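Local coordinates for protein gamma-glutamyltranspeptidase (Ggt) (Helicobacter pylori 26695, PDB 5BPK) that probably hydrolyses gamma-glutamyl compounds or transfers their gamma-glutamyl group to acceptors, as a member of the Ntn-hydrolase clan, at residues N168-A171 against R175-E178; F197-K200 against D204-E207; K262-V267 against M330-F335; G286-Q291 against A324-Y329; S302-G305 against S309-I312. All coordinates share one frame; numbering follows the deposited sequence.

Interaction 1 (N168-A171 against R175-E178); sequences NGYA and RQAE
Tyr170 and Gln176 meet in a plain strand-turn-helix connection, where the short strand 170-171 runs through a turn into helix 174-187. Strand 170-171 pairs antiparallel with strand 210-211, through backbone hydrogen bonds of Tyr170 with Phe211. Gly169, with positive phi, ends the preceding helix 155-168 and lets the chain turn into the strand.

The direct contact is van der Waals. Gln176 OE1 lies 3.7 Å from Tyr170 CE2, at the edge of the ring and near its plane. Gln176 NE2 is a little farther from Tyr170 CE2, at 3.9 Å. The amide is turned 51° from the ring, so the two flat groups do not stack. Tyr170 CG sits between its backbone N and carbonyl carbon (chi1 61°), and the end of the ring comes nearer to the helix than its base. The contact is small and only partly buried. Tyr170 is its buried member, while Ala171 is exposed.

Both side chains also reach the end of helix 61-75: Tyr170 OH is hydrogen-bonded to Val74 O, and Gln176 NE2 makes a weak hydrogen bond to Val75 O.

The polar link between the segments is made by water. The backbones stand well apart, with Ala171 CA and Gln176 CA separated by 9.5 Å. Water 1 bridges this distance between the strand end and the helix. It donates to Gln176 OE1 at 2.7 Å and, weakly, to Ala171 O at 3.3 Å.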
# COMPACT_ATOMS: atom_id res chain seq x y z
N ASN A 168 15.98 -22.79 2.22
CA ASN A 168 17.40 -22.70 2.60
C ASN A 168 17.66 -21.59 3.60
O ASN A 168 18.67 -21.61 4.31
CB ASN A 168 18.27 -22.49 1.35
CG ASN A 168 18.09 -23.57 0.30
OD1 ASN A 168 17.73 -24.71 0.60
ND2 ASN A 168 18.34 -23.22 -0.96
N GLY A 169 16.76 -20.62 3.64
CA GLY A 169 16.85 -19.52 4.57
C GLY A 169 17.64 -18.31 4.10
O GLY A 169 18.27 -18.31 3.03
N TYR A 170 17.56 -17.27 4.92
CA TYR A 170 18.31 -16.04 4.72
C TYR A 170 18.62 -15.44 6.09
O TYR A 170 17.96 -15.75 7.08
CB TYR A 170 17.53 -15.03 3.86
CG TYR A 170 16.21 -14.61 4.45
CD1 TYR A 170 15.05 -15.33 4.22
CD2 TYR A 170 16.13 -13.47 5.25
CE1 TYR A 170 13.83 -14.93 4.79
CE2 TYR A 170 14.93 -13.06 5.82
CZ TYR A 170 13.78 -13.80 5.57
OH TYR A 170 12.57 -13.41 6.13
N ALA A 171 19.65 -14.60 6.13
CA ALA A 171 20.10 -14.00 7.38
C ALA A 171 19.19 -12.85 7.80
O ALA A 171 18.86 -11.99 7.00
CB ALA A 171 21.54 -13.51 7.25
N ARG A 175 17.33 -4.54 10.98
CA ARG A 175 15.98 -3.98 11.02
C ARG A 175 14.95 -5.07 11.30
O ARG A 175 14.02 -4.85 12.06
CB ARG A 175 15.63 -3.23 9.72
CG ARG A 175 14.24 -2.59 9.70
CD ARG A 175 13.99 -1.66 10.89
NE ARG A 175 12.64 -1.11 10.88
CZ ARG A 175 11.97 -0.70 11.96
NH1 ARG A 175 12.51 -0.78 13.18
NH2 ARG A 175 10.73 -0.23 11.82
N GLN A 176 15.14 -6.25 10.70
CA GLN A 176 14.23 -7.38 10.95
C GLN A 176 14.31 -7.87 12.39
O GLN A 176 13.29 -8.19 12.98
CB GLN A 176 14.51 -8.52 9.98
CG GLN A 176 14.07 -8.21 8.55
CD GLN A 176 14.52 -9.25 7.54
OE1 GLN A 176 15.51 -9.95 7.74
NE2 GLN A 176 13.78 -9.34 6.43
N ALA A 177 15.52 -7.93 12.96
CA ALA A 177 15.66 -8.24 14.38
C ALA A 177 14.82 -7.26 15.20
O ALA A 177 14.15 -7.67 16.14
CB ALA A 177 17.13 -8.18 14.82
N GLU A 178 14.87 -5.98 14.84
CA GLU A 178 14.14 -4.93 15.57
C GLU A 178 12.62 -5.10 15.46
O GLU A 178 11.91 -5.07 16.46
CB GLU A 178 14.56 -3.53 15.08
CG GLU A 178 15.97 -3.13 15.51
CD GLU A 178 16.49 -1.87 14.82
OE1 GLU A 178 15.73 -1.22 14.07
OE2 GLU A 178 17.68 -1.54 15.04
O HOH W 1 16.93 -9.78 5.43

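Interaction 2 (F197-K200 against D204-E207); sequences FFKK and DYQE. With EDO (1,2-ethanediol), chain G.
Lys199 and Tyr205 meet across a small, irregular beta hairpin, with strand 198-199 running antiparallel to strand 203-204. The pairing of Phe198 with Asp204 is loose, and side chains carry much of the contact.

The aliphatic part of Lys199 lies over one face of the Tyr205 ring. Its CG is 3.5 Å from the ring centroid and 20° off the normal, a CH-pi contact. The lysine chain then bends at chi3 (-59°). This carries Lys199 CE to 3.4 Å from Asp204 O, while NZ forms a salt bridge with Asp209. Phe197 O, just before strand 198-199, lies at the edge of the tyrosine ring, 3.5 Å from Tyr205 CD2. Another aromatic, Phe211, packs edge-to-face with Tyr205.

Phe198 and Asp204 lie side by side and point the same way. Asp204 OD1 sits at the edge of the phenyl ring, 3.4 Å from Phe198 CE1, and the carboxylate is turned 43° from that ring. The same oxygen forms a salt bridge with Arg184 of helix 174-187.

A 1,2-ethanediol molecule, probably from the crystallisation liquor, bridges the two segments. Its O2 donates to Phe197 O and accepts from Tyr205 N at 2.7 Å. Its O1 donates to Asp204 OD1.

At the phenol end, water 2 joins the two segments. It lies 2.9 Å from Phe198 O and 2.7 Å from Tyr205 OH, within hydrogen-bonding distance of both.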
# COMPACT_ATOMS: atom_id res chain seq x y z
N PHE A 197 8.28 -18.02 14.44
CA PHE A 197 9.00 -16.76 14.66
C PHE A 197 9.91 -16.76 15.88
O PHE A 197 10.37 -15.71 16.32
CB PHE A 197 8.00 -15.60 14.65
CG PHE A 197 7.39 -15.39 13.30
CD1 PHE A 197 8.12 -14.76 12.30
CD2 PHE A 197 6.15 -15.92 13.00
CE1 PHE A 197 7.58 -14.60 11.03
CE2 PHE A 197 5.61 -15.79 11.72
CZ PHE A 197 6.33 -15.13 10.74
N PHE A 198 10.17 -17.95 16.41
CA PHE A 198 11.16 -18.17 17.44
C PHE A 198 12.03 -19.37 17.06
O PHE A 198 11.59 -20.25 16.31
CB PHE A 198 10.48 -18.42 18.79
CG PHE A 198 9.70 -17.23 19.29
CD1 PHE A 198 10.31 -16.26 20.07
CD2 PHE A 198 8.37 -17.06 18.93
CE1 PHE A 198 9.59 -15.14 20.51
CE2 PHE A 198 7.65 -15.94 19.36
CZ PHE A 198 8.26 -14.99 20.15
N LYS A 199 13.26 -19.37 17.57
CA LYS A 199 14.18 -20.49 17.44
C LYS A 199 13.87 -21.54 18.51
O LYS A 199 13.09 -21.28 19.42
CB LYS A 199 15.63 -20.03 17.61
CG LYS A 199 16.11 -19.05 16.59
CD LYS A 199 17.60 -18.70 16.76
CE LYS A 199 17.92 -18.12 18.12
NZ LYS A 199 19.26 -17.45 18.16
N LYS A 200 14.51 -22.71 18.40
CA LYS A 200 14.40 -23.78 19.39
C LYS A 200 14.52 -23.24 20.82
O LYS A 200 15.39 -22.43 21.10
CB LYS A 200 15.48 -24.84 19.13
CG LYS A 200 15.50 -26.01 20.11
CD LYS A 200 16.52 -27.07 19.67
N ASP A 204 14.45 -15.79 20.92
CA ASP A 204 14.30 -14.73 19.92
C ASP A 204 15.29 -14.90 18.77
O ASP A 204 16.46 -15.20 19.01
CB ASP A 204 14.54 -13.35 20.53
CG ASP A 204 13.53 -12.98 21.61
OD1 ASP A 204 12.44 -13.58 21.64
OD2 ASP A 204 13.83 -12.06 22.41
N TYR A 205 14.82 -14.68 17.54
CA TYR A 205 15.72 -14.53 16.39
C TYR A 205 16.49 -13.22 16.52
O TYR A 205 15.93 -12.20 16.92
CB TYR A 205 14.94 -14.55 15.07
CG TYR A 205 14.66 -15.95 14.57
CD1 TYR A 205 15.67 -16.71 13.98
CD2 TYR A 205 13.39 -16.52 14.69
CE1 TYR A 205 15.42 -17.99 13.54
CE2 TYR A 205 13.15 -17.80 14.25
CZ TYR A 205 14.16 -18.54 13.68
OH TYR A 205 13.92 -19.81 13.23
N GLN A 206 17.78 -13.29 16.22
CA GLN A 206 18.70 -12.18 16.35
C GLN A 206 19.33 -11.85 15.01
O GLN A 206 19.30 -12.67 14.07
CB GLN A 206 19.82 -12.53 17.34
CG GLN A 206 19.33 -12.94 18.72
CD GLN A 206 18.66 -11.81 19.48
OE1 GLN A 206 18.74 -10.65 19.08
NE2 GLN A 206 18.00 -12.15 20.58
N GLU A 207 19.89 -10.65 14.92
CA GLU A 207 20.57 -10.22 13.70
C GLU A 207 21.65 -11.22 13.28
O GLU A 207 22.50 -11.61 14.09
CB GLU A 207 21.21 -8.84 13.90
CG GLU A 207 21.89 -8.28 12.65
CD GLU A 207 22.55 -6.92 12.86
OE1 GLU A 207 22.31 -6.26 13.90
OE2 GLU A 207 23.32 -6.51 11.98
C1 EDO G . 10.57 -12.52 18.34
O1 EDO G . 11.24 -12.20 19.57
C2 EDO G . 11.62 -12.87 17.30
O2 EDO G . 12.15 -14.17 17.52
O HOH W 2 11.52 -21.02 13.53

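Interaction 3 (K262-V267 against M330-F335); sequences KWRKPV and MGDADF. With EDO (1,2-ethanediol), chain M.
A salt-bridge network joins strand 262-271, an inner strand of the four-stranded antiparallel sheet, to the loop that follows helix 309-329. Lys262 and Arg264 come from the strand, and Asp332 and Asp334 from the loop.

Arg264 grips Asp334 end-on, with one nitrogen to each oxygen. Arg264 NH1 donates to Asp334 OD1 at 3.0 Å, nearly straight at 172°, and meets that oxygen on its syn side. Arg264 NH2 donates to Asp334 OD2 at 2.9 Å, from above the carboxylate plane. The two planes are 37° apart, so the pair is twisted rather than flat. An extended chain from CG to NE carries the guanidinium across to the loop.

Lys262 NZ also donates to Asp334 OD2, at 3.0 Å. It approaches from the opposite face of the carboxylate to Arg264 NH2.

Asp332 is more distant. Its OD1 makes a long salt bridge of 3.9 Å with Arg264 NH2, lying well out of the guanidinium plane. The same oxygen accepts from Asp334 N at 3.0 Å, forming an Asx turn that shapes the loop and helps to place Asp334. Asp332 OD2 accepts from Arg69 N of the neighbouring chain.

Arg264 NE has its own partner in Asp101, on the adjacent strand 97-102. Arg264 is therefore shared between carboxylates of the sheet and the loop. Two cations beside Asp334 would be expected to favour its charged form.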
# COMPACT_ATOMS: atom_id res chain seq x y z
N LYS A 262 -10.79 -8.76 -8.84
CA LYS A 262 -11.56 -7.97 -9.79
C LYS A 262 -10.65 -7.07 -10.60
O LYS A 262 -9.84 -6.33 -10.05
CB LYS A 262 -12.61 -7.15 -9.07
CG LYS A 262 -13.71 -8.04 -8.48
CD LYS A 262 -14.92 -7.27 -8.02
CE LYS A 262 -15.60 -6.53 -9.15
NZ LYS A 262 -17.01 -6.17 -8.80
N TRP A 263 -10.76 -7.18 -11.92
CA TRP A 263 -10.14 -6.21 -12.81
C TRP A 263 -11.05 -5.00 -12.90
O TRP A 263 -12.19 -5.10 -13.36
CB TRP A 263 -9.92 -6.80 -14.19
CG TRP A 263 -8.94 -7.91 -14.21
CD1 TRP A 263 -9.21 -9.24 -14.23
CD2 TRP A 263 -7.52 -7.79 -14.20
NE1 TRP A 263 -8.05 -9.96 -14.23
CE2 TRP A 263 -6.99 -9.10 -14.22
CE3 TRP A 263 -6.64 -6.70 -14.19
CZ2 TRP A 263 -5.61 -9.35 -14.23
CZ3 TRP A 263 -5.28 -6.95 -14.21
CH2 TRP A 263 -4.78 -8.26 -14.22
N ARG A 264 -10.54 -3.86 -12.45
CA ARG A 264 -11.32 -2.64 -12.37
C ARG A 264 -10.69 -1.57 -13.23
O ARG A 264 -9.49 -1.60 -13.52
CB ARG A 264 -11.40 -2.16 -10.93
CG ARG A 264 -11.94 -3.20 -9.94
CD ARG A 264 -12.27 -2.54 -8.64
NE ARG A 264 -12.73 -3.40 -7.56
CZ ARG A 264 -14.01 -3.59 -7.22
NH1 ARG A 264 -14.99 -3.04 -7.92
NH2 ARG A 264 -14.31 -4.35 -6.16
N LYS A 265 -11.50 -0.59 -13.60
CA LYS A 265 -10.98 0.62 -14.21
C LYS A 265 -10.22 1.40 -13.14
O LYS A 265 -10.70 1.54 -12.01
CB LYS A 265 -12.10 1.47 -14.76
CG LYS A 265 -12.80 0.86 -15.97
CD LYS A 265 -13.79 1.84 -16.55
CE LYS A 265 -14.59 1.25 -17.68
NZ LYS A 265 -15.57 2.25 -18.22
N PRO A 266 -9.01 1.86 -13.47
CA PRO A 266 -8.33 2.76 -12.55
C PRO A 266 -9.05 4.09 -12.48
O PRO A 266 -9.85 4.42 -13.36
CB PRO A 266 -6.94 2.95 -13.17
CG PRO A 266 -7.10 2.64 -14.59
CD PRO A 266 -8.30 1.74 -14.76
N VAL A 267 -8.78 4.84 -11.42
CA VAL A 267 -9.17 6.24 -11.39
C VAL A 267 -8.09 7.03 -12.13
O VAL A 267 -6.88 6.80 -11.95
CB VAL A 267 -9.44 6.74 -9.96
CG1 VAL A 267 -8.22 6.63 -9.07
CG2 VAL A 267 -9.96 8.18 -10.00
N MET A 330 -16.31 7.22 1.15
CA MET A 330 -15.49 6.14 0.59
C MET A 330 -15.71 4.77 1.25
O MET A 330 -15.78 4.64 2.48
CB MET A 330 -14.01 6.55 0.62
CG MET A 330 -13.75 7.89 -0.06
SD MET A 330 -14.15 8.00 -1.83
CE MET A 330 -13.06 6.78 -2.54
N GLY A 331 -15.83 3.76 0.39
CA GLY A 331 -15.98 2.36 0.78
C GLY A 331 -15.92 1.50 -0.47
O GLY A 331 -15.64 2.00 -1.56
N ASP A 332 -16.19 0.21 -0.32
CA ASP A 332 -16.24 -0.72 -1.45
C ASP A 332 -17.47 -0.38 -2.32
O ASP A 332 -18.61 -0.57 -1.89
CB ASP A 332 -16.34 -2.15 -0.91
CG ASP A 332 -16.32 -3.22 -1.98
OD1 ASP A 332 -16.39 -2.91 -3.19
OD2 ASP A 332 -16.24 -4.40 -1.58
N ALA A 333 -17.23 0.08 -3.54
CA ALA A 333 -18.29 0.50 -4.45
C ALA A 333 -19.21 -0.64 -4.91
O ALA A 333 -20.27 -0.39 -5.48
CB ALA A 333 -17.70 1.22 -5.65
N ASP A 334 -18.80 -1.88 -4.65
CA ASP A 334 -19.67 -3.02 -4.93
C ASP A 334 -20.82 -3.10 -3.92
O ASP A 334 -21.76 -3.87 -4.14
CB ASP A 334 -18.89 -4.34 -4.92
CG ASP A 334 -17.80 -4.40 -5.99
OD1 ASP A 334 -17.72 -3.51 -6.87
OD2 ASP A 334 -17.01 -5.36 -5.93
N PHE A 335 -20.72 -2.35 -2.81
CA PHE A 335 -21.71 -2.35 -1.73
C PHE A 335 -22.35 -1.00 -1.46
O PHE A 335 -23.47 -0.97 -0.97
CB PHE A 335 -21.08 -2.86 -0.43
CG PHE A 335 -20.80 -4.34 -0.44
CD1 PHE A 335 -19.74 -4.83 -1.17
CD2 PHE A 335 -21.63 -5.23 0.23
CE1 PHE A 335 -19.49 -6.19 -1.22
CE2 PHE A 335 -21.37 -6.60 0.18
CZ PHE A 335 -20.30 -7.07 -0.54
C1 EDO M . -7.93 -13.74 -13.83
O1 EDO M . -8.99 -12.83 -13.53
C2 EDO M . -6.96 -13.10 -14.81
O2 EDO M . -6.09 -14.09 -15.38

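Interaction 4 (G286-Q291 against A324-Y329); sequences GTHLIQ and ADRSVY. With EDO (1,2-ethanediol), chain Q.
Asp325 and Arg326 on helix 309-329 meet Gln291 and His288 on helix 285-296.

Asp325 comes first and makes the direct polar link. Its OD2 accepts from Gln291 NE2 at 2.8 Å, on the anti side of the carboxylate. The amide and carboxylate planes are only 12° apart. Gln291 is extended, with CG anti to its backbone N (chi1 179°), and this brings the amide across to the other helix. The other end of that amide is also held: Gln291 OE1 accepts from His288 ND1 at 2.8 Å, in the imidazole plane and close to the line of the C=O bond. A chain of hydrogen bonds therefore runs from His288 through Gln291 to Asp325. Tyr348 OH bonds to the same Asp325 oxygen, while Gly370 N and Gln321 NE2 bond to OD1.

The two helices pack in nearly antiparallel fashion, with local axes 11.1 Å apart and 147° between their directions. This buried helix pair lies beside a bound dihydro-oxazolyl amino acid, probably related to the inhibitor acivicin.

Arg326 follows. Its CB lies 3.2 Å from His288 NE2, and its CG 3.6 Å from the same atom. The two side chains cross at about a right angle. His288 NE2 is buried here without a polar partner in the model. Beyond the contact, Arg326 extends away from His288, and its side chain comes to about 5 Å from the ligand. Arg326 NH1 donates at 3.2 Å to O1 of a 1,2-ethanediol.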
# COMPACT_ATOMS: atom_id res chain seq x y z
N GLY A 286 -6.30 6.55 -4.88
CA GLY A 286 -6.26 7.19 -6.19
C GLY A 286 -7.19 8.39 -6.28
O GLY A 286 -6.84 9.44 -6.85
N THR A 287 -8.38 8.25 -5.70
CA THR A 287 -9.37 9.32 -5.77
C THR A 287 -8.86 10.56 -5.06
O THR A 287 -8.89 11.66 -5.62
CB THR A 287 -10.71 8.86 -5.16
OG1 THR A 287 -11.26 7.81 -5.97
CG2 THR A 287 -11.72 10.02 -5.04
N HIS A 288 -8.41 10.40 -3.82
CA HIS A 288 -7.93 11.56 -3.06
C HIS A 288 -6.60 12.12 -3.58
O HIS A 288 -6.36 13.32 -3.49
CB HIS A 288 -7.90 11.29 -1.57
CG HIS A 288 -9.24 10.93 -1.01
ND1 HIS A 288 -10.36 11.70 -1.21
CD2 HIS A 288 -9.64 9.86 -0.28
CE1 HIS A 288 -11.40 11.12 -0.63
NE2 HIS A 288 -10.99 10.01 -0.06
N LEU A 289 -5.74 11.25 -4.12
CA LEU A 289 -4.50 11.68 -4.76
C LEU A 289 -4.83 12.66 -5.88
O LEU A 289 -4.29 13.75 -5.94
CB LEU A 289 -3.76 10.47 -5.34
CG LEU A 289 -2.61 10.76 -6.30
CD1 LEU A 289 -1.57 11.62 -5.61
CD2 LEU A 289 -2.04 9.43 -6.82
N ILE A 290 -5.79 12.28 -6.72
CA ILE A 290 -6.16 13.09 -7.88
C ILE A 290 -6.89 14.37 -7.43
O ILE A 290 -6.66 15.45 -7.98
CB ILE A 290 -7.01 12.26 -8.87
CG1 ILE A 290 -6.09 11.25 -9.58
CG2 ILE A 290 -7.75 13.14 -9.89
CD1 ILE A 290 -6.81 10.13 -10.27
N GLN A 291 -7.77 14.22 -6.44
CA GLN A 291 -8.46 15.36 -5.83
C GLN A 291 -7.48 16.43 -5.32
O GLN A 291 -7.64 17.62 -5.61
CB GLN A 291 -9.35 14.86 -4.67
CG GLN A 291 -10.12 15.95 -3.92
CD GLN A 291 -10.96 15.39 -2.77
OE1 GLN A 291 -10.89 14.19 -2.45
NE2 GLN A 291 -11.74 16.25 -2.14
N ALA A 324 -11.53 14.64 5.09
CA ALA A 324 -12.90 14.77 5.58
C ALA A 324 -13.85 14.03 4.63
O ALA A 324 -14.73 13.28 5.06
CB ALA A 324 -13.29 16.23 5.73
N ASP A 325 -13.65 14.24 3.33
CA ASP A 325 -14.49 13.59 2.32
C ASP A 325 -14.37 12.08 2.43
O ASP A 325 -15.35 11.36 2.36
CB ASP A 325 -14.08 14.05 0.91
CG ASP A 325 -14.40 15.51 0.65
OD1 ASP A 325 -15.09 16.16 1.49
OD2 ASP A 325 -13.97 16.01 -0.42
N ARG A 326 -13.15 11.60 2.63
CA ARG A 326 -12.89 10.16 2.79
C ARG A 326 -13.76 9.52 3.86
O ARG A 326 -14.29 8.42 3.66
CB ARG A 326 -11.41 9.94 3.15
CG ARG A 326 -10.97 8.48 3.15
CD ARG A 326 -9.58 8.36 3.80
NE ARG A 326 -9.01 7.02 3.59
CZ ARG A 326 -9.29 5.93 4.31
NH1 ARG A 326 -10.13 5.97 5.34
NH2 ARG A 326 -8.71 4.77 4.01
N SER A 327 -13.91 10.21 4.98
CA SER A 327 -14.60 9.68 6.16
C SER A 327 -16.10 9.39 5.96
O SER A 327 -16.68 8.61 6.71
CB SER A 327 -14.43 10.65 7.34
OG SER A 327 -15.27 11.77 7.21
N VAL A 328 -16.70 10.02 4.95
CA VAL A 328 -18.12 9.88 4.65
C VAL A 328 -18.37 9.10 3.36
O VAL A 328 -19.20 8.19 3.33
CB VAL A 328 -18.78 11.26 4.51
CG1 VAL A 328 -20.23 11.11 4.09
CG2 VAL A 328 -18.66 12.04 5.82
N TYR A 329 -17.64 9.45 2.30
CA TYR A 329 -17.98 8.99 0.94
C TYR A 329 -17.35 7.69 0.47
O TYR A 329 -17.83 7.11 -0.51
CB TYR A 329 -17.67 10.08 -0.07
CG TYR A 329 -18.42 11.37 0.16
CD1 TYR A 329 -19.81 11.43 0.08
CD2 TYR A 329 -17.73 12.55 0.43
CE1 TYR A 329 -20.49 12.63 0.28
CE2 TYR A 329 -18.40 13.73 0.63
CZ TYR A 329 -19.77 13.77 0.56
OH TYR A 329 -20.41 14.98 0.77
C1 EDO Q . -11.01 3.88 8.72
O1 EDO Q . -11.27 3.76 7.32
C2 EDO Q . -11.78 2.85 9.54
O2 EDO Q . -12.31 3.44 10.75

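Interaction 5 (S302-G305 against S309-I312); sequences SALG and SKNI
Asn311, in the first turn of helix 309-329, packs against Leu304 and Gly305 in the loop that leads into that helix. The contact is a loop folded back on the start of the helix.

The buried part centres on the Asn311 amide. Its CG lies beside the backbone N (chi1 -69°), which points the amide at the loop. Asn311 ND2 makes a weak, bent hydrogen bond to Gly305 O, 3.1 Å long with an angle of 134°. Its stronger partner is Leu301 O, just before the loop segment. The same nitrogen lies 3.9 Å from Leu304 CB. Gly305 has positive phi, a backbone shape that favours glycine. Tyr111 of the neighbouring chain packs on Asn311.

The outer part is apolar and more exposed. Leu304 CD1 rests on the aliphatic chain of Lys310, 3.6 Å from CD and 3.7 Å from CB. The two side chains cross at about a right angle. Lys310 CG is anti to its backbone N, and the chain stays straight until it bends at chi4. Only methylene groups of the lysine meet the leucine.

Water 3 lies between the two segments. It is 2.8 Å from Asn311 OD1 and accepts weakly from Leu304 N at 3.3 Å.

ND2 is thus held mainly by Leu301 O and weakly by Gly305 O, while the water gives OD1 at most a weak link to Leu304 N. These polar contacts probably help to fix the rotation of the Asn311 amide.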
# COMPACT_ATOMS: atom_id res chain seq x y z
N SER A 302 5.55 25.87 -8.88
CA SER A 302 6.95 25.96 -9.30
C SER A 302 7.57 27.33 -9.00
O SER A 302 8.78 27.43 -8.80
CB SER A 302 7.10 25.65 -10.80
OG SER A 302 6.67 26.74 -11.59
N ALA A 303 6.75 28.38 -8.99
CA ALA A 303 7.24 29.74 -8.79
C ALA A 303 7.98 29.92 -7.48
O ALA A 303 9.01 30.59 -7.44
CB ALA A 303 6.07 30.74 -8.87
N LEU A 304 7.45 29.34 -6.40
CA LEU A 304 8.08 29.48 -5.09
C LEU A 304 8.95 28.28 -4.72
O LEU A 304 9.82 28.41 -3.88
CB LEU A 304 7.04 29.72 -3.99
CG LEU A 304 6.33 31.06 -4.07
CD1 LEU A 304 5.21 31.11 -3.06
CD2 LEU A 304 7.30 32.20 -3.85
N GLY A 305 8.70 27.14 -5.36
CA GLY A 305 9.56 25.97 -5.22
C GLY A 305 9.30 25.10 -4.01
O GLY A 305 8.43 25.37 -3.18
N SER A 309 6.32 27.83 2.38
CA SER A 309 5.12 27.76 3.25
C SER A 309 3.81 28.00 2.46
O SER A 309 2.81 27.35 2.73
CB SER A 309 5.21 28.70 4.44
OG SER A 309 5.14 30.05 4.04
N LYS A 310 3.82 28.89 1.48
CA LYS A 310 2.61 29.11 0.67
C LYS A 310 2.18 27.82 -0.03
O LYS A 310 0.98 27.52 -0.13
CB LYS A 310 2.80 30.27 -0.33
CG LYS A 310 1.75 30.32 -1.42
CD LYS A 310 1.76 31.64 -2.20
CE LYS A 310 0.75 31.60 -3.34
NZ LYS A 310 1.07 30.56 -4.36
N ASN A 311 3.16 27.07 -0.54
CA ASN A 311 2.86 25.85 -1.28
C ASN A 311 2.39 24.72 -0.36
O ASN A 311 1.44 24.02 -0.69
CB ASN A 311 4.07 25.42 -2.10
CG ASN A 311 4.37 26.36 -3.26
OD1 ASN A 311 3.57 27.23 -3.61
ND2 ASN A 311 5.52 26.17 -3.87
N ILE A 312 3.05 24.59 0.79
CA ILE A 312 2.68 23.60 1.81
C ILE A 312 1.24 23.86 2.29
O ILE A 312 0.44 22.92 2.46
CB ILE A 312 3.67 23.62 2.99
CG1 ILE A 312 5.06 23.15 2.53
CG2 ILE A 312 3.18 22.76 4.17
CD1 ILE A 312 6.16 23.40 3.52
O HOH W 3 4.25 29.12 -5.61

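From the N terminus, interaction 1 closes a short loop, with three residues between its segments, from strand 170-171 into helix 174-187. Interaction 2 follows in series and closes a small hairpin. The two touch where Ala177 CB packs on Glu207 N, with centres 9 Å apart. Interaction 3 then closes a long loop of 62 residues, tying the four-stranded sheet to the segment after helix 309-329. Interaction 4 lies within that loop and joins helices 285-296 and 309-329. Interaction 5 lies within interaction 4, at the start of helix 309-329. Interactions 3 and 4 touch through Val267 and Met330. Interactions 1 and 2 lie across the chain's centre from 3 and 4.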